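Long-range contacts in protein, Family 18 Chitinase (Crocus vernus, PDB 3SIM), which probably hydrolyses chitin, as expected of a plant family 18 glycosyl hydrolase built on a TIM barrel: residues V15-V20 / S59-D64; D64-I69 / Q115-D120; Q93-S98 / F129-K134; T136-I141 / Y169-N174; I180-Y185 / N214-F219. All blocks are in the same frame, centred on the assembly; numbering follows the deposited sequence.

Contact 1 (V15-V20 / S59-D64); sequences VKFSDV and SILGPD
Leu61 lays its CD2 methyl over the middle of the Phe17 ring: CD2 of Leu61 stands 3.8 Å from the Phe17 ring centroid and 13° off the ring normal, the geometry of a CH-pi contact. CB of Leu61 follows at the rim, 3.9 Å from Phe17 CZ. Beside this pair, Ile60 crosses Lys16 at about a right angle, with Ile60 CG2 3.9 Å from Lys16 CG and 3.7 Å from Val15 O. A water links the backbones, accepting from Phe17 N and donating to Ile60 O. Phe17 also touches helix 63-72 and meets Phe31 of strand 28-37 edge-to-face, so the contact joins the loop between strands 2-7 and 28-37 to the loop leading into helix 63-72 on the outside of the barrel. An alanine in place of Phe17 takes away the ring under the Leu61 methyl and would probably loosen the packing on that helix. With no direct hydrogen bond across the segments, cohesion comes from dispersion forces and one bridging water.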
# COMPACT_ATOMS: atom_id res chain seq x y z
N VAL A 15 -6.93 -16.55 -2.04
CA VAL A 15 -7.69 -15.76 -1.08
C VAL A 15 -8.66 -14.75 -1.72
O VAL A 15 -8.31 -13.97 -2.48
CB VAL A 15 -6.77 -15.11 0.00
CG1 VAL A 15 -7.58 -14.18 0.96
CG2 VAL A 15 -6.05 -16.14 0.74
N LYS A 16 -9.90 -14.84 -1.33
CA LYS A 16 -10.96 -13.93 -1.72
C LYS A 16 -11.21 -12.83 -0.74
O LYS A 16 -10.91 -12.99 0.36
CB LYS A 16 -12.23 -14.71 -1.86
CG LYS A 16 -12.33 -15.33 -3.14
CD LYS A 16 -12.43 -16.70 -2.97
CE LYS A 16 -13.85 -17.02 -2.90
NZ LYS A 16 -14.06 -18.41 -3.20
N PHE A 17 -11.85 -11.75 -1.16
CA PHE A 17 -12.14 -10.63 -0.28
C PHE A 17 -13.00 -11.14 0.91
O PHE A 17 -12.79 -10.81 2.07
CB PHE A 17 -12.94 -9.52 -1.01
CG PHE A 17 -12.22 -8.79 -2.14
CD1 PHE A 17 -11.20 -7.90 -1.92
CD2 PHE A 17 -12.69 -8.90 -3.43
CE1 PHE A 17 -10.65 -7.21 -2.98
CE2 PHE A 17 -12.13 -8.23 -4.45
CZ PHE A 17 -11.11 -7.38 -4.23
N SER A 18 -13.95 -12.00 0.56
CA SER A 18 -14.88 -12.60 1.49
C SER A 18 -14.24 -13.58 2.48
O SER A 18 -14.84 -13.94 3.42
CB SER A 18 -16.10 -13.20 0.81
OG SER A 18 -15.79 -14.33 0.09
N ASP A 19 -13.04 -14.03 2.20
CA ASP A 19 -12.29 -14.78 3.16
C ASP A 19 -11.78 -13.95 4.37
O ASP A 19 -11.47 -14.49 5.38
CB ASP A 19 -11.16 -15.56 2.52
CG ASP A 19 -11.62 -16.63 1.56
OD1 ASP A 19 -12.70 -17.16 1.63
OD2 ASP A 19 -10.86 -16.91 0.71
N VAL A 20 -11.62 -12.66 4.20
CA VAL A 20 -11.04 -11.81 5.20
C VAL A 20 -12.05 -11.23 6.20
O VAL A 20 -12.93 -10.57 5.83
CB VAL A 20 -10.16 -10.70 4.56
CG1 VAL A 20 -9.60 -9.80 5.60
CG2 VAL A 20 -9.09 -11.29 3.72
N SER A 59 -9.76 -13.01 -12.04
CA SER A 59 -10.78 -13.99 -11.84
C SER A 59 -11.18 -14.27 -10.39
O SER A 59 -12.17 -14.82 -10.12
CB SER A 59 -10.50 -15.23 -12.61
OG SER A 59 -9.82 -16.09 -11.82
N ILE A 60 -10.29 -13.94 -9.49
CA ILE A 60 -10.59 -13.99 -8.08
C ILE A 60 -10.96 -12.61 -7.47
O ILE A 60 -11.92 -12.48 -6.80
CB ILE A 60 -9.45 -14.66 -7.30
CG1 ILE A 60 -9.30 -16.12 -7.71
CG2 ILE A 60 -9.64 -14.63 -5.84
CD1 ILE A 60 -7.97 -16.57 -7.57
N LEU A 61 -10.12 -11.61 -7.70
CA LEU A 61 -10.38 -10.22 -7.38
C LEU A 61 -10.84 -9.34 -8.59
O LEU A 61 -10.08 -8.60 -9.12
CB LEU A 61 -9.16 -9.63 -6.70
CG LEU A 61 -8.55 -10.59 -5.69
CD1 LEU A 61 -7.21 -10.20 -5.27
CD2 LEU A 61 -9.45 -10.82 -4.54
N GLY A 62 -12.08 -9.52 -9.01
CA GLY A 62 -12.64 -8.75 -10.06
C GLY A 62 -13.66 -7.68 -9.70
O GLY A 62 -14.03 -7.51 -8.56
N PRO A 63 -14.16 -7.04 -10.76
CA PRO A 63 -15.14 -5.98 -10.66
C PRO A 63 -16.43 -6.44 -9.95
O PRO A 63 -16.84 -5.74 -9.12
CB PRO A 63 -15.37 -5.61 -12.14
CG PRO A 63 -14.18 -5.93 -12.77
CD PRO A 63 -13.58 -7.06 -12.10
N ASP A 64 -16.98 -7.59 -10.25
CA ASP A 64 -18.13 -8.12 -9.53
C ASP A 64 -17.90 -8.47 -8.02
O ASP A 64 -18.73 -8.21 -7.22
CB ASP A 64 -18.73 -9.32 -10.25
CG ASP A 64 -19.21 -9.02 -11.69
OD1 ASP A 64 -19.57 -7.91 -12.06
OD2 ASP A 64 -19.22 -9.96 -12.42
O HOH W 1 -12.79 -12.13 -4.00

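Contact 2 (D64-I69 / Q115-D120); sequences DQISAI and QRYNLD
Ile66 points at the 115-120 segment and sets two methyls against one carbonyl: its CD1 lies 3.4 Å from Tyr117 O and its CG2 3.5 Å from the same Tyr117 O. This follows from a first torsion that puts CG2 anti to the backbone N and CG1 beside it (chi1 -64°). The Ile66 and Tyr117 side chains cross obliquely, so that Ile66 CD1 reaches the ring at its edge and in its plane, 3.9 Å from Tyr117 CD2, rather than over a face. Helix 99-116 ends here in a Schellman motif, with Asn118 at positive phi (60°), and the reversal brings this end of the helix up to the flank of helix 63-72. Beyond the turn, Leu119 swings its CD2 methyl to 4.0 Å from Ile66 CD1. A glycine in place of Ile66 removes the methyls that meet Tyr117 and Leu119 and would probably weaken the join between helix 63-72 and the Schellman turn. Ile66 and Leu119 both also touch Val78 of strand 76-83, while Lys70 of helix 63-72 donates its NZ to Asn118 O.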
# COMPACT_ATOMS: atom_id res chain seq x y z
N ASP A 64 -16.98 -7.59 -10.25
CA ASP A 64 -18.13 -8.12 -9.53
C ASP A 64 -17.90 -8.47 -8.02
O ASP A 64 -18.73 -8.21 -7.22
CB ASP A 64 -18.73 -9.32 -10.25
CG ASP A 64 -19.21 -9.02 -11.69
OD1 ASP A 64 -19.57 -7.91 -12.06
OD2 ASP A 64 -19.22 -9.96 -12.42
N GLN A 65 -16.77 -9.05 -7.71
CA GLN A 65 -16.40 -9.31 -6.33
C GLN A 65 -16.25 -8.00 -5.48
O GLN A 65 -16.67 -7.92 -4.35
CB GLN A 65 -15.19 -10.21 -6.19
CG GLN A 65 -15.37 -11.59 -6.76
CD GLN A 65 -15.17 -11.68 -8.25
OE1 GLN A 65 -14.76 -10.78 -8.91
NE2 GLN A 65 -15.50 -12.78 -8.76
N ILE A 66 -15.68 -6.99 -6.11
CA ILE A 66 -15.48 -5.67 -5.53
C ILE A 66 -16.82 -4.98 -5.20
O ILE A 66 -17.03 -4.50 -4.12
CB ILE A 66 -14.56 -4.78 -6.38
CG1 ILE A 66 -13.14 -5.36 -6.44
CG2 ILE A 66 -14.54 -3.40 -5.86
CD1 ILE A 66 -12.29 -4.81 -7.47
N SER A 67 -17.74 -5.07 -6.14
CA SER A 67 -19.09 -4.58 -5.98
C SER A 67 -19.83 -5.28 -4.89
O SER A 67 -20.43 -4.66 -4.11
CB SER A 67 -19.90 -4.78 -7.25
OG SER A 67 -19.69 -3.77 -8.12
N ALA A 68 -19.75 -6.60 -4.87
CA ALA A 68 -20.36 -7.39 -3.83
C ALA A 68 -19.83 -7.15 -2.41
O ALA A 68 -20.57 -7.05 -1.50
CB ALA A 68 -20.31 -8.81 -4.16
N ILE A 69 -18.52 -7.07 -2.25
CA ILE A 69 -17.96 -6.82 -0.95
C ILE A 69 -18.33 -5.42 -0.41
O ILE A 69 -18.65 -5.27 0.69
CB ILE A 69 -16.40 -7.11 -0.89
CG1 ILE A 69 -15.95 -7.34 0.54
CG2 ILE A 69 -15.67 -6.02 -1.52
CD1 ILE A 69 -16.41 -8.53 1.10
N GLN A 115 -11.72 2.83 -13.13
CA GLN A 115 -13.14 2.82 -13.50
C GLN A 115 -13.69 1.41 -13.69
O GLN A 115 -14.68 1.08 -13.19
CB GLN A 115 -13.43 3.71 -14.74
CG GLN A 115 -13.06 5.18 -14.59
CD GLN A 115 -13.25 6.01 -15.85
OE1 GLN A 115 -13.16 5.53 -16.93
NE2 GLN A 115 -13.50 7.25 -15.69
N ARG A 116 -12.95 0.57 -14.38
CA ARG A 116 -13.35 -0.79 -14.62
C ARG A 116 -13.51 -1.65 -13.36
O ARG A 116 -14.44 -2.35 -13.29
CB ARG A 116 -12.47 -1.50 -15.65
CG ARG A 116 -13.11 -2.74 -16.25
CD ARG A 116 -12.25 -3.38 -17.33
NE ARG A 116 -11.43 -4.47 -16.84
CZ ARG A 116 -11.89 -5.66 -16.55
NH1 ARG A 116 -11.12 -6.59 -16.17
NH2 ARG A 116 -13.15 -5.91 -16.70
N TYR A 117 -12.61 -1.53 -12.39
CA TYR A 117 -12.69 -2.30 -11.15
C TYR A 117 -13.54 -1.61 -10.04
O TYR A 117 -13.66 -2.10 -8.95
CB TYR A 117 -11.31 -2.73 -10.64
CG TYR A 117 -10.63 -3.85 -11.46
CD1 TYR A 117 -10.02 -3.58 -12.65
CD2 TYR A 117 -10.59 -5.14 -11.00
CE1 TYR A 117 -9.41 -4.59 -13.39
CE2 TYR A 117 -9.98 -6.12 -11.69
CZ TYR A 117 -9.40 -5.86 -12.89
OH TYR A 117 -8.80 -6.84 -13.56
N ASN A 118 -14.12 -0.48 -10.35
CA ASN A 118 -14.84 0.29 -9.34
C ASN A 118 -13.99 0.78 -8.12
O ASN A 118 -14.45 0.68 -7.07
CB ASN A 118 -15.98 -0.53 -8.71
CG ASN A 118 -16.78 -1.38 -9.70
OD1 ASN A 118 -16.79 -2.63 -9.62
ND2 ASN A 118 -17.43 -0.71 -10.62
N LEU A 119 -12.76 1.20 -8.32
CA LEU A 119 -11.81 1.55 -7.26
C LEU A 119 -11.94 2.98 -6.74
O LEU A 119 -12.39 3.84 -7.44
CB LEU A 119 -10.38 1.27 -7.71
CG LEU A 119 -10.00 -0.15 -8.20
CD1 LEU A 119 -8.51 -0.28 -8.56
CD2 LEU A 119 -10.48 -1.23 -7.28
N ASP A 120 -11.49 3.20 -5.52
CA ASP A 120 -11.59 4.45 -4.80
C ASP A 120 -10.29 5.23 -4.56
O ASP A 120 -10.29 6.38 -4.20
CB ASP A 120 -12.24 4.14 -3.46
CG ASP A 120 -13.52 3.36 -3.61
OD1 ASP A 120 -14.49 3.98 -4.02
OD2 ASP A 120 -13.47 2.14 -3.35

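Contact 3 (Q93-S98 / F129-K134); sequences QFQAAS and FQNTDK
A type I beta turn from Phe129 to Thr132 forms one side of this contact, in the loop between strand 121-125 and helix 134-150. The end of that strand and the two residues after it read DIDYE, which matches the DxDxE signature of family 18 chitinases. The turn is closed by Thr132 N donating to Phe129 O at 3.3 Å, and it packs against the irregular segment 93-98. Thr132 faces Phe94: its CB lies 3.5 Å from Phe94 O, and its OG1 meets the Phe94 ring at the edge, 3.8 Å from CD2. A chi1 of -156° sets OG1 of Thr132 anti to the backbone N and leaves CG2 in the crowded position, where it lies in the plane of the Phe129 ring at the ring's edge. On the outer side, Asn131 crosses Gln93 at about a right angle, with Asn131 ND2 3.6 Å from Gln93 CG. The Gln93 and Gln130 side chains cross obliquely, with their amide planes 64° apart. Gln95 touches the turn by its chain, CG lying 4.2 Å from Asn131 CB, while its NE2 bonds to Tyr39 OH. A glycerol, probably from the crystallisation liquor, bonds to Thr132 OG1, Asn131 O and Asp133 OD2. The chemistry is thus divided, with aromatic and methyl packing on the buried side and amide groups gathered toward the surface.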
# COMPACT_ATOMS: atom_id res chain seq x y z
N GLN A 93 11.95 -1.79 -11.53
CA GLN A 93 12.69 -0.54 -11.55
C GLN A 93 11.81 0.58 -12.08
O GLN A 93 11.30 0.44 -13.18
CB GLN A 93 13.94 -0.66 -12.43
CG GLN A 93 15.00 -1.67 -11.95
CD GLN A 93 15.90 -1.17 -10.85
OE1 GLN A 93 16.65 -1.93 -10.32
NE2 GLN A 93 15.78 0.08 -10.49
N PHE A 94 11.63 1.66 -11.32
CA PHE A 94 10.95 2.84 -11.87
C PHE A 94 11.76 3.44 -13.01
O PHE A 94 12.88 3.77 -12.85
CB PHE A 94 10.67 3.95 -10.85
CG PHE A 94 9.76 5.04 -11.37
CD1 PHE A 94 8.42 4.95 -11.21
CD2 PHE A 94 10.23 6.12 -12.07
CE1 PHE A 94 7.60 5.89 -11.70
CE2 PHE A 94 9.37 7.06 -12.53
CZ PHE A 94 8.07 6.93 -12.36
N GLN A 95 11.12 3.55 -14.15
CA GLN A 95 11.71 4.08 -15.35
C GLN A 95 10.77 4.96 -16.15
O GLN A 95 9.72 4.51 -16.52
CB GLN A 95 12.18 2.95 -16.26
CG GLN A 95 12.87 1.79 -15.62
CD GLN A 95 13.41 0.82 -16.62
OE1 GLN A 95 14.02 1.20 -17.57
NE2 GLN A 95 13.17 -0.43 -16.40
N ALA A 96 11.17 6.21 -16.40
CA ALA A 96 10.45 7.12 -17.29
C ALA A 96 11.28 7.62 -18.48
O ALA A 96 12.37 8.08 -18.32
CB ALA A 96 9.90 8.26 -16.54
N ALA A 97 10.74 7.47 -19.68
CA ALA A 97 11.35 8.01 -20.89
C ALA A 97 11.35 9.55 -20.95
O ALA A 97 12.30 10.14 -21.35
CB ALA A 97 10.78 7.41 -22.10
N SER A 98 10.25 10.14 -20.51
CA SER A 98 10.12 11.53 -20.15
C SER A 98 9.00 11.64 -19.13
O SER A 98 8.18 10.81 -19.10
CB SER A 98 9.75 12.41 -21.35
OG SER A 98 8.55 12.06 -21.92
N PHE A 129 15.09 2.22 -7.71
CA PHE A 129 15.31 3.48 -8.37
C PHE A 129 16.66 3.63 -9.15
O PHE A 129 17.07 4.69 -9.43
CB PHE A 129 15.02 4.67 -7.43
CG PHE A 129 13.69 4.61 -6.70
CD1 PHE A 129 12.59 5.24 -7.20
CD2 PHE A 129 13.54 3.95 -5.54
CE1 PHE A 129 11.37 5.21 -6.53
CE2 PHE A 129 12.33 3.90 -4.89
CZ PHE A 129 11.27 4.55 -5.37
N GLN A 130 17.30 2.53 -9.48
CA GLN A 130 18.60 2.49 -10.12
C GLN A 130 18.65 3.04 -11.54
O GLN A 130 19.67 3.32 -12.03
CB GLN A 130 19.18 1.09 -10.08
CG GLN A 130 19.79 0.66 -8.82
CD GLN A 130 20.11 -0.82 -8.83
OE1 GLN A 130 21.20 -1.19 -9.10
NE2 GLN A 130 19.16 -1.63 -8.50
N ASN A 131 17.52 3.17 -12.19
CA ASN A 131 17.41 3.75 -13.53
C ASN A 131 16.64 5.09 -13.60
O ASN A 131 16.13 5.44 -14.63
CB ASN A 131 16.82 2.73 -14.52
CG ASN A 131 17.57 1.42 -14.55
OD1 ASN A 131 18.73 1.39 -14.76
ND2 ASN A 131 16.90 0.37 -14.29
N THR A 132 16.53 5.79 -12.48
CA THR A 132 15.82 7.02 -12.32
C THR A 132 16.50 7.97 -11.33
O THR A 132 17.53 7.69 -10.84
CB THR A 132 14.33 6.81 -11.93
OG1 THR A 132 13.58 7.93 -12.32
CG2 THR A 132 14.16 6.54 -10.42
N ASP A 133 15.87 9.09 -11.07
CA ASP A 133 16.29 10.05 -10.07
C ASP A 133 15.08 10.53 -9.31
O ASP A 133 13.99 10.42 -9.80
CB ASP A 133 17.06 11.21 -10.70
CG ASP A 133 16.21 12.09 -11.56
OD1 ASP A 133 15.53 12.92 -11.04
OD2 ASP A 133 16.22 11.93 -12.77
N LYS A 134 15.32 11.08 -8.12
CA LYS A 134 14.27 11.45 -7.16
C LYS A 134 13.29 12.50 -7.68
O LYS A 134 12.14 12.44 -7.38
CB LYS A 134 14.83 11.87 -5.79
CG LYS A 134 15.76 13.07 -5.76
CD LYS A 134 16.58 13.20 -4.50
CE LYS A 134 17.59 14.32 -4.57
NZ LYS A 134 18.41 14.43 -3.40

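Contact 4 (T136-I141 / Y169-N174); sequences TFAECI and YLALFN
The tight part of this contact centres on Ala138, whose lack of a long side chain lets the two backbones come within 4.2 Å, measured from Ala138 CA to Leu172 CA. The Ala138 methyl rests on the opposite helix, its CB 3.7 Å from Leu172 CA. Leu172, with CG anti to its own backbone N (chi1 175°), sends both methyls toward the first helix: CD1 lies 3.6 Å from Ala138 O, and CD2 is 3.5 Å from Ile141 CG2, the closest apolar approach here. Ile141 and Leu172 cross at about a right angle. These are neighbouring helices of the TIM barrel, 134-150 and 166-175, and their local axes pass 8.3 Å apart with a signed crossing angle of -46°. Toward the barrel strands, Phe137 and Tyr169 form an edge-to-face pair: the edge of Phe137 is directed at the face of Tyr169, with centroids 5.3 Å apart and planes at 81°. A hydrogen bond between Tyr169 OH and Tyr126 O ties down the tip of that side chain, and Ile141 CG1 lies 3.6 Å above one face of the Phe137 ring. The looser margin lies at Ala171, which is partly exposed; there the two helices meet methyl to methyl, Ala138 CB standing 4.2 Å from Ala171 CB, with none of the interlocking seen around Leu172.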
# COMPACT_ATOMS: atom_id res chain seq x y z
N THR A 136 12.46 13.16 -10.91
CA THR A 136 11.72 12.54 -11.99
C THR A 136 10.57 11.68 -11.47
O THR A 136 9.47 11.82 -11.91
CB THR A 136 12.66 11.72 -12.98
OG1 THR A 136 13.55 12.59 -13.68
CG2 THR A 136 11.85 10.91 -13.94
N PHE A 137 10.87 10.87 -10.47
CA PHE A 137 9.89 10.10 -9.68
C PHE A 137 8.87 10.99 -8.96
O PHE A 137 7.75 10.78 -9.05
CB PHE A 137 10.62 9.24 -8.61
CG PHE A 137 9.71 8.37 -7.75
CD1 PHE A 137 8.98 7.30 -8.29
CD2 PHE A 137 9.55 8.62 -6.42
CE1 PHE A 137 8.16 6.54 -7.44
CE2 PHE A 137 8.75 7.86 -5.66
CZ PHE A 137 8.08 6.83 -6.13
N ALA A 138 9.32 12.02 -8.27
CA ALA A 138 8.41 12.92 -7.59
C ALA A 138 7.41 13.62 -8.52
O ALA A 138 6.28 13.67 -8.23
CB ALA A 138 9.18 13.93 -6.77
N GLU A 139 7.90 14.11 -9.63
CA GLU A 139 7.12 14.75 -10.66
C GLU A 139 6.13 13.83 -11.36
O GLU A 139 5.03 14.20 -11.43
CB GLU A 139 8.00 15.38 -11.73
CG GLU A 139 8.51 16.72 -11.49
CD GLU A 139 9.48 17.21 -12.60
OE1 GLU A 139 9.09 17.26 -13.79
OE2 GLU A 139 10.61 17.55 -12.24
N CYS A 140 6.53 12.63 -11.76
CA CYS A 140 5.66 11.67 -12.38
C CYS A 140 4.50 11.26 -11.44
O CYS A 140 3.36 11.37 -11.81
CB CYS A 140 6.45 10.41 -12.78
SG CYS A 140 7.48 10.44 -14.26
N ILE A 141 4.83 10.82 -10.23
CA ILE A 141 3.84 10.43 -9.27
C ILE A 141 2.96 11.58 -8.80
O ILE A 141 1.79 11.42 -8.68
CB ILE A 141 4.41 9.65 -8.06
CG1 ILE A 141 5.29 8.50 -8.54
CG2 ILE A 141 3.32 9.18 -7.12
CD1 ILE A 141 4.59 7.46 -9.25
N TYR A 169 10.82 8.94 -1.70
CA TYR A 169 9.56 9.27 -1.07
C TYR A 169 9.46 10.66 -0.40
O TYR A 169 8.46 11.28 -0.44
CB TYR A 169 9.02 8.11 -0.22
CG TYR A 169 8.58 6.95 -1.10
CD1 TYR A 169 7.36 6.99 -1.71
CD2 TYR A 169 9.42 5.88 -1.39
CE1 TYR A 169 6.95 6.03 -2.53
CE2 TYR A 169 9.00 4.87 -2.23
CZ TYR A 169 7.76 4.96 -2.82
OH TYR A 169 7.29 4.05 -3.63
N LEU A 170 10.52 11.11 0.24
CA LEU A 170 10.60 12.45 0.80
C LEU A 170 10.53 13.56 -0.26
O LEU A 170 9.89 14.52 -0.09
CB LEU A 170 11.78 12.64 1.76
CG LEU A 170 11.70 11.99 3.16
CD1 LEU A 170 13.02 11.97 3.81
CD2 LEU A 170 10.63 12.63 4.00
N ALA A 171 11.19 13.34 -1.36
CA ALA A 171 11.08 14.24 -2.49
C ALA A 171 9.61 14.32 -2.96
O ALA A 171 9.13 15.35 -3.11
CB ALA A 171 11.92 13.81 -3.59
N LEU A 172 8.95 13.19 -3.10
CA LEU A 172 7.56 13.16 -3.51
C LEU A 172 6.64 13.86 -2.50
O LEU A 172 5.81 14.64 -2.86
CB LEU A 172 7.08 11.72 -3.73
CG LEU A 172 5.61 11.42 -4.06
CD1 LEU A 172 5.10 12.26 -5.17
CD2 LEU A 172 5.33 9.97 -4.35
N PHE A 173 6.86 13.56 -1.23
CA PHE A 173 6.09 14.14 -0.11
C PHE A 173 6.27 15.66 0.06
O PHE A 173 5.32 16.33 0.09
CB PHE A 173 6.31 13.38 1.21
CG PHE A 173 5.53 13.93 2.39
CD1 PHE A 173 6.12 14.78 3.28
CD2 PHE A 173 4.21 13.60 2.61
CE1 PHE A 173 5.41 15.26 4.34
CE2 PHE A 173 3.52 14.08 3.67
CZ PHE A 173 4.13 14.91 4.53
N ASN A 174 7.50 16.15 0.12
CA ASN A 174 7.79 17.55 0.18
C ASN A 174 7.30 18.35 -1.05
O ASN A 174 6.82 19.40 -0.89
CB ASN A 174 9.26 17.82 0.46
CG ASN A 174 9.73 17.31 1.81
OD1 ASN A 174 10.79 16.82 1.92
ND2 ASN A 174 8.93 17.43 2.80

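Contact 5 (I180-Y185 / N214-F219); sequences INHINY and NVLISF
Ser218 OG donates to Tyr185 O at 2.8 Å, in the plane of the carbonyl. Earlier along both strands the backbones pair directly: Ile183 N donates to Asn214 O at 2.9 Å, and Leu216 N returns a bond to Ile183 O at 3.0 Å. That same Ile183 O also receives the CA-H of Val215, 3.5 Å from CA. A chi1 of 69° puts Ser218 OG in the crowded position between its own backbone N and carbonyl carbon, and there OG also bonds with Phe187 N. Within the first strand, His182 ND1 donates to Asn184 OD1 at 3.2 Å, approaching from above the carbonyl plane. Asn184 ND2 bonds to Tyr6 OH of strand 2-7, reaching across the interior. Around the His182-Asn184 pair the Leu216 side chain fills in, lying side by side with Asn184 and pointing the same way. Its CD2 methyl rests 3.7 Å from His182 CB. On the opposite face of the sheet Ile183 and Val215 are neighbours, and Val215 CG1 sits 3.8 Å from Tyr185 CB. Two parallel strands in register, Ile183 beside Val215, with helix 196-209 between them in sequence, make a beta-alpha-beta unit of the TIM barrel.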
# COMPACT_ATOMS: atom_id res chain seq x y z
N ILE A 180 -1.21 13.59 -0.98
CA ILE A 180 -1.08 12.36 -0.23
C ILE A 180 -1.87 12.36 1.13
O ILE A 180 -1.61 13.15 2.01
CB ILE A 180 0.40 12.04 0.03
CG1 ILE A 180 1.18 11.82 -1.26
CG2 ILE A 180 0.55 10.89 0.86
CD1 ILE A 180 2.47 12.24 -1.20
N ASN A 181 -2.85 11.48 1.20
CA ASN A 181 -3.65 11.25 2.37
C ASN A 181 -3.06 10.62 3.65
O ASN A 181 -3.36 11.08 4.67
CB ASN A 181 -4.95 10.62 2.02
CG ASN A 181 -5.75 11.46 1.09
OD1 ASN A 181 -6.32 12.40 1.46
ND2 ASN A 181 -5.69 11.16 -0.11
N HIS A 182 -2.28 9.57 3.50
CA HIS A 182 -1.59 8.87 4.58
C HIS A 182 -0.41 8.02 4.08
O HIS A 182 -0.24 7.84 2.91
CB HIS A 182 -2.52 7.99 5.43
CG HIS A 182 -3.41 7.11 4.63
ND1 HIS A 182 -3.08 5.83 4.31
CD2 HIS A 182 -4.60 7.34 4.06
CE1 HIS A 182 -4.04 5.30 3.60
NE2 HIS A 182 -4.97 6.20 3.42
N ILE A 183 0.36 7.52 5.01
CA ILE A 183 1.62 6.90 4.76
C ILE A 183 1.68 5.54 5.46
O ILE A 183 1.74 5.45 6.64
CB ILE A 183 2.77 7.81 5.17
CG1 ILE A 183 2.60 9.18 4.57
CG2 ILE A 183 4.13 7.21 4.78
CD1 ILE A 183 3.52 10.11 5.07
N ASN A 184 1.63 4.51 4.65
CA ASN A 184 1.72 3.17 5.10
C ASN A 184 3.18 2.70 5.22
O ASN A 184 3.65 1.97 4.40
CB ASN A 184 0.84 2.23 4.29
CG ASN A 184 -0.60 2.72 4.12
OD1 ASN A 184 -1.23 3.28 5.00
ND2 ASN A 184 -1.12 2.44 2.98
N TYR A 185 3.85 3.16 6.28
CA TYR A 185 5.27 2.93 6.46
C TYR A 185 5.47 1.46 6.73
O TYR A 185 4.73 0.88 7.41
CB TYR A 185 5.90 3.79 7.56
CG TYR A 185 7.34 4.11 7.40
CD1 TYR A 185 8.32 3.41 8.07
CD2 TYR A 185 7.74 5.13 6.58
CE1 TYR A 185 9.65 3.73 7.96
CE2 TYR A 185 9.04 5.44 6.42
CZ TYR A 185 10.02 4.73 7.10
OH TYR A 185 11.31 5.02 6.91
N ASN A 214 0.23 11.74 7.87
CA ASN A 214 -0.25 10.80 8.85
C ASN A 214 0.37 9.37 8.61
O ASN A 214 0.07 8.69 7.65
CB ASN A 214 -1.79 10.72 8.94
CG ASN A 214 -2.52 12.06 9.30
OD1 ASN A 214 -3.60 12.20 8.95
ND2 ASN A 214 -1.92 12.94 9.99
N VAL A 215 1.23 8.95 9.53
CA VAL A 215 1.90 7.67 9.40
C VAL A 215 1.22 6.54 10.19
O VAL A 215 1.18 6.54 11.39
CB VAL A 215 3.40 7.76 9.85
CG1 VAL A 215 4.14 6.50 9.55
CG2 VAL A 215 4.08 8.96 9.31
N LEU A 216 0.71 5.59 9.44
CA LEU A 216 0.30 4.28 9.91
C LEU A 216 1.45 3.36 10.35
O LEU A 216 2.53 3.38 9.84
CB LEU A 216 -0.61 3.53 8.94
CG LEU A 216 -1.80 4.01 8.08
CD1 LEU A 216 -3.01 3.24 8.32
CD2 LEU A 216 -2.09 5.49 8.08
N ILE A 217 1.18 2.60 11.37
CA ILE A 217 2.01 1.46 11.73
C ILE A 217 1.63 0.19 10.95
O ILE A 217 0.62 0.14 10.37
CB ILE A 217 2.13 1.24 13.22
CG1 ILE A 217 0.78 0.82 13.82
CG2 ILE A 217 2.75 2.45 13.95
CD1 ILE A 217 0.78 0.50 15.31
N SER A 218 2.48 -0.81 10.99
CA SER A 218 2.29 -2.01 10.18
C SER A 218 3.01 -3.27 10.67
O SER A 218 3.92 -3.20 11.38
CB SER A 218 2.68 -1.71 8.74
OG SER A 218 4.01 -1.50 8.60
N PHE A 219 2.55 -4.40 10.20
CA PHE A 219 3.20 -5.69 10.35
C PHE A 219 2.97 -6.62 9.13
O PHE A 219 2.05 -6.44 8.40
CB PHE A 219 2.82 -6.39 11.65
CG PHE A 219 1.36 -6.73 11.80
CD1 PHE A 219 0.83 -7.86 11.28
CD2 PHE A 219 0.52 -5.90 12.53
CE1 PHE A 219 -0.53 -8.15 11.46
CE2 PHE A 219 -0.82 -6.21 12.69
CZ PHE A 219 -1.33 -7.31 12.15

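In the fold
From the N terminus, contact 1 closes the long excursion that includes strand 28-37, joining the loop after strand 2-7 to the approach to helix 63-72. Contact 2 takes over at the shared Asp64 and ties that helix to the end of helix 99-116. Contact 3 opens within contact 2 and closes after it, so these two cross; every other pair is in series and none nests. Contacts 3 and 4 touch through Phe94, Phe129 and Phe137, forming one aromatic cluster; contact 4 lies across the chain's centre from contact 1, their centres about 32 Å apart. Contact 4 joins helices 134-150 and 166-175, and Phe173 leads from it to Ile183 of contact 5, which pairs strands 182-184 and 215-220.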